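Local coordinates for deoxycytidylate deaminase (PDB 4P9C), which catalyses the zinc-dependent hydrolytic deamination of dCMP to dUMP, at the interface of chains A and B and the interface of chains A and C. Residues are numbered along the deposited sequence; one frame, centred on the assembly and turned at random. Chains: chain A/B/C, Deoxycytidylate deaminase.

Contact 1 and contact 2 illustrate how one subunit of a six-chain assembly can meet two copies of itself through different elements; their C-alpha centres lie about 28 Å apart. They share no residue of chain A: contact 1 uses helix 99-107 and A:Leu131, contact 2 uses helix 6-20 and the start of strand 40-45. Both pairings are two-fold symmetric. Both also include nucleotide-binding residues, A:Gln107 and B:Asn74 in contact 1, C:His43 and C:Trp45 in contact 2, so subunit packing and nucleotide binding may be coupled. The centre of contact 1 is about 12 Å from A:Glu72, that of contact 2 about 20 Å.

Contact 1: the interface of chains A and B. Residues chain A 103-104, 107-108, 131; chain B 49-50, 69, 74, 77.
The side-chain carbonyl oxygen OE1 of A:Gln107 accepts a hydrogen bond from the backbone N of B:Ser50 at 3.0 Å. This bond is nearly straight, 166° at the hydrogen, and the donor lies in the plane of the carboxamide on a lone pair of the oxygen. A weak bond may join the other end of the same amide, NE2, to the hydroxyl OG of B:Ser50, 3.4 Å away. The first bond sets OE1 toward the serine backbone; the weak second contact, if real, would add to that hold.

A:Gln107 closes helix 99-107 of this cytidine and deoxycytidylate deaminase. Its CG is anti to the backbone N (chi1 -168°), and a bend at chi2 of 67° turns the amide toward the loop of chain B. The aliphatic stem lies between two branched side chains: CG lies 3.7 Å from CD1 of B:Leu69 on one flank and 3.8 Å from CG1 of B:Val77 on the other. B:Val77, from helix 71-81, presents both branches to the helix end, CG1 against the stem of A:Gln107 and CA of A:Ala108, CG2 toward CB of A:Met104.

B:Leu69 likewise divides its work. While CD1 covers A:Gln107, CD2 packs 3.7 Å from CD of A:Lys103, the two side chains sliding past one another in opposite directions, and it also meets CG of A:Met104.

A:Gln107, B:Ser50 and B:Asn74 all belong to the residues that bind dCMP, and the first and last also to those that bind dTTP. The interface therefore probably borders a nucleotide site shared between subunits, perhaps the regulatory site of this family. Next to the hydrogen bond of OE1, A:Leu131 crosses B:Pro49 at about a right angle, its CD2 methyl 3.6 Å from the ring carbon CB.

Contact 2: the interface of chains A and C. Residues chain A 8, 11-12, 15, 38, 40; chain C 19, 22, 43, 45.
C:Phe19 pushes its ring from helix 6-20 of one subunit against the same helix and strand 40-45 of the next, an apolar core between two copies of a zinc-dependent deaminase of the cytidine and deoxycytidylate family. Atoms along the ring's far rim each meet a different group. CE1 packs 3.6 Å from CD1 of A:Ile8. CZ faces CE1 of A:Tyr12 at 3.8 Å, the tyrosine carbon lying in the plane of the phenyl ring, at its edge, while the two side chains cross at about a right angle. From the other flank A:Ile40 reaches in tip to tip, its CD1 4.0 Å from CE2. The hydroxyl OG1 of A:Thr15 also lies beside CE2, and is held there by a hydrogen bond of 2.7 Å to the backbone O of A:Ala11, one turn earlier in its own helix.

Farther out, C:Trp45 brings CH2 to CG1 of A:Ile8, and within chain C the CG2 methyl of C:Val22 covers the centre of one indole face.

The imidazole of C:His43 joins this core to the polar rim. With CG lodged between the backbone N and the carbonyl carbon (chi1 53°), one imidazole face lies over the rim of a face of the C:Phe19 ring, the two rings nearly parallel and offset. CE1 and NE2 turn toward the hydroxyl of A:Tyr12, with NE2 3.5 Å from OH, too long to count as a hydrogen bond. A water lies over the centre of the opposite face, 3.2 Å above the ring plane. It bridges the chains, with A:Gly38 O at 2.8 Å, and pairs with both the backbone N and O of C:His43; the N-H is nearly straight toward it, 169° at the hydrogen.

Contact 1: the interface of chains A and B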
# COMPACT_ATOMS: atom_id res chain seq x y z
N LYS A 103 12.87 -23.95 -2.96
CA LYS A 103 11.65 -24.35 -2.28
C LYS A 103 10.80 -23.13 -1.90
O LYS A 103 9.59 -23.10 -2.17
CB LYS A 103 12.03 -25.15 -1.03
CG LYS A 103 10.86 -25.67 -0.20
CD LYS A 103 11.25 -25.82 1.27
CE LYS A 103 12.23 -26.96 1.51
NZ LYS A 103 12.44 -27.21 2.96
N MET A 104 11.43 -22.14 -1.28
CA MET A 104 10.74 -20.92 -0.86
C MET A 104 10.36 -20.03 -2.05
O MET A 104 9.31 -19.39 -2.03
CB MET A 104 11.59 -20.14 0.16
CG MET A 104 11.67 -20.79 1.54
SD MET A 104 12.67 -19.88 2.73
CE MET A 104 14.33 -20.25 2.16
N GLN A 107 7.14 -21.32 -3.57
CA GLN A 107 6.03 -21.05 -2.67
C GLN A 107 5.71 -19.55 -2.62
O GLN A 107 4.61 -19.16 -2.22
CB GLN A 107 6.34 -21.58 -1.26
CG GLN A 107 5.14 -21.59 -0.31
CD GLN A 107 4.06 -22.58 -0.71
OE1 GLN A 107 4.29 -23.50 -1.51
NE2 GLN A 107 2.87 -22.41 -0.16
N ALA A 108 6.67 -18.73 -3.04
CA ALA A 108 6.51 -17.28 -3.09
C ALA A 108 5.66 -16.82 -4.27
O ALA A 108 5.15 -15.70 -4.28
CB ALA A 108 7.87 -16.60 -3.11
N LEU A 131 8.31 -27.62 -9.22
CA LEU A 131 7.31 -26.83 -8.50
C LEU A 131 6.63 -25.78 -9.38
O LEU A 131 5.88 -24.94 -8.88
CB LEU A 131 7.92 -26.21 -7.25
CG LEU A 131 8.18 -27.19 -6.10
CD1 LEU A 131 9.09 -26.58 -5.05
CD2 LEU A 131 6.87 -27.66 -5.47
N PRO B 49 4.93 -27.98 -0.29
CA PRO B 49 4.58 -26.83 -1.13
C PRO B 49 3.27 -27.02 -1.88
O PRO B 49 2.79 -28.15 -2.01
CB PRO B 49 5.74 -26.76 -2.13
CG PRO B 49 6.87 -27.43 -1.45
CD PRO B 49 6.24 -28.53 -0.65
N SER B 50 2.71 -25.92 -2.36
CA SER B 50 1.52 -25.97 -3.20
C SER B 50 1.85 -26.63 -4.53
O SER B 50 2.94 -26.43 -5.08
CB SER B 50 0.96 -24.57 -3.42
OG SER B 50 0.58 -23.97 -2.19
N LEU B 69 7.96 -27.26 3.99
CA LEU B 69 8.28 -25.93 4.46
C LEU B 69 7.93 -25.87 5.94
O LEU B 69 6.88 -26.37 6.35
CB LEU B 69 7.47 -24.89 3.69
CG LEU B 69 7.88 -24.59 2.25
CD1 LEU B 69 6.67 -24.54 1.34
CD2 LEU B 69 8.68 -23.29 2.17
N ASN B 74 6.77 -20.71 5.87
CA ASN B 74 5.48 -20.39 5.24
C ASN B 74 4.95 -19.02 5.65
O ASN B 74 4.38 -18.30 4.84
CB ASN B 74 4.43 -21.46 5.56
CG ASN B 74 4.45 -22.63 4.59
OD1 ASN B 74 4.63 -22.46 3.38
ND2 ASN B 74 4.25 -23.83 5.11
N VAL B 77 7.22 -16.55 3.88
CA VAL B 77 6.90 -16.54 2.45
C VAL B 77 5.61 -15.79 2.17
O VAL B 77 5.52 -15.02 1.20
CB VAL B 77 6.84 -17.99 1.87
CG1 VAL B 77 6.01 -18.04 0.59
CG2 VAL B 77 8.25 -18.52 1.61

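Contact 2: the interface of chains A and C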
# COMPACT_ATOMS: atom_id res chain seq x y z
N ILE A 8 16.62 -5.49 -22.53
CA ILE A 8 16.24 -5.14 -21.16
C ILE A 8 16.47 -6.31 -20.20
O ILE A 8 16.72 -6.10 -19.01
CB ILE A 8 14.76 -4.62 -21.12
CG1 ILE A 8 14.64 -3.31 -20.31
CG2 ILE A 8 13.76 -5.72 -20.72
CD1 ILE A 8 14.76 -3.46 -18.77
N ALA A 11 20.03 -6.35 -19.09
CA ALA A 11 20.23 -5.27 -18.12
C ALA A 11 19.90 -5.71 -16.70
O ALA A 11 20.58 -5.29 -15.75
CB ALA A 11 19.41 -4.05 -18.51
N TYR A 12 18.88 -6.54 -16.54
CA TYR A 12 18.50 -7.04 -15.22
C TYR A 12 19.54 -8.03 -14.67
O TYR A 12 19.86 -7.99 -13.49
CB TYR A 12 17.12 -7.69 -15.23
CG TYR A 12 15.95 -6.74 -15.39
CD1 TYR A 12 15.75 -5.67 -14.51
CD2 TYR A 12 15.02 -6.94 -16.41
CE1 TYR A 12 14.66 -4.81 -14.66
CE2 TYR A 12 13.93 -6.08 -16.56
CZ TYR A 12 13.75 -5.02 -15.69
OH TYR A 12 12.67 -4.18 -15.85
N THR A 15 22.55 -6.14 -13.61
CA THR A 15 22.26 -5.47 -12.34
C THR A 15 22.49 -6.46 -11.21
O THR A 15 23.07 -6.11 -10.18
CB THR A 15 20.82 -4.90 -12.30
OG1 THR A 15 20.62 -4.02 -13.41
CG2 THR A 15 20.58 -4.12 -11.01
N GLY A 38 8.42 -4.16 -14.74
CA GLY A 38 9.51 -3.24 -15.01
C GLY A 38 9.93 -2.43 -13.80
O GLY A 38 10.16 -1.22 -13.90
N ILE A 40 12.46 -2.96 -10.08
CA ILE A 40 13.32 -3.79 -9.25
C ILE A 40 12.93 -3.64 -7.78
O ILE A 40 13.31 -2.67 -7.11
CB ILE A 40 14.82 -3.46 -9.45
CG1 ILE A 40 15.23 -3.68 -10.92
CG2 ILE A 40 15.69 -4.32 -8.53
CD1 ILE A 40 16.55 -3.04 -11.31
N PHE C 19 20.95 1.12 -17.40
CA PHE C 19 19.63 1.41 -17.97
C PHE C 19 19.63 2.57 -18.96
O PHE C 19 18.66 2.75 -19.70
CB PHE C 19 18.61 1.67 -16.86
CG PHE C 19 18.05 0.42 -16.26
CD1 PHE C 19 16.99 -0.25 -16.85
CD2 PHE C 19 18.59 -0.10 -15.09
CE1 PHE C 19 16.47 -1.41 -16.30
CE2 PHE C 19 18.09 -1.27 -14.52
CZ PHE C 19 17.02 -1.92 -15.13
N VAL C 22 19.89 1.14 -22.70
CA VAL C 22 18.69 0.64 -23.39
C VAL C 22 17.95 1.76 -24.14
O VAL C 22 17.04 1.48 -24.93
CB VAL C 22 17.72 -0.15 -22.46
CG1 VAL C 22 18.40 -1.41 -21.92
CG2 VAL C 22 17.21 0.71 -21.34
N HIS C 43 13.36 2.96 -12.48
CA HIS C 43 14.44 3.16 -13.42
C HIS C 43 13.90 3.76 -14.68
O HIS C 43 13.10 3.20 -15.29
CB HIS C 43 15.20 1.87 -13.74
CG HIS C 43 14.33 0.73 -14.17
ND1 HIS C 43 14.04 -0.31 -13.34
CD2 HIS C 43 13.72 0.46 -15.33
CE1 HIS C 43 13.27 -1.16 -13.96
NE2 HIS C 43 13.06 -0.72 -15.17
N TRP C 45 14.74 5.91 -18.46
CA TRP C 45 15.66 6.43 -19.46
C TRP C 45 14.94 7.36 -20.42
O TRP C 45 13.71 7.33 -20.51
CB TRP C 45 16.35 5.30 -20.23
CG TRP C 45 15.40 4.36 -20.92
CD1 TRP C 45 14.86 4.51 -22.16
CD2 TRP C 45 14.89 3.13 -20.40
NE1 TRP C 45 14.04 3.44 -22.45
CE2 TRP C 45 14.04 2.58 -21.38
CE3 TRP C 45 15.07 2.43 -19.19
CZ2 TRP C 45 13.37 1.36 -21.20
CZ3 TRP C 45 14.41 1.22 -19.01
CH2 TRP C 45 13.57 0.70 -20.02
O HOH W 1 10.97 1.41 -13.83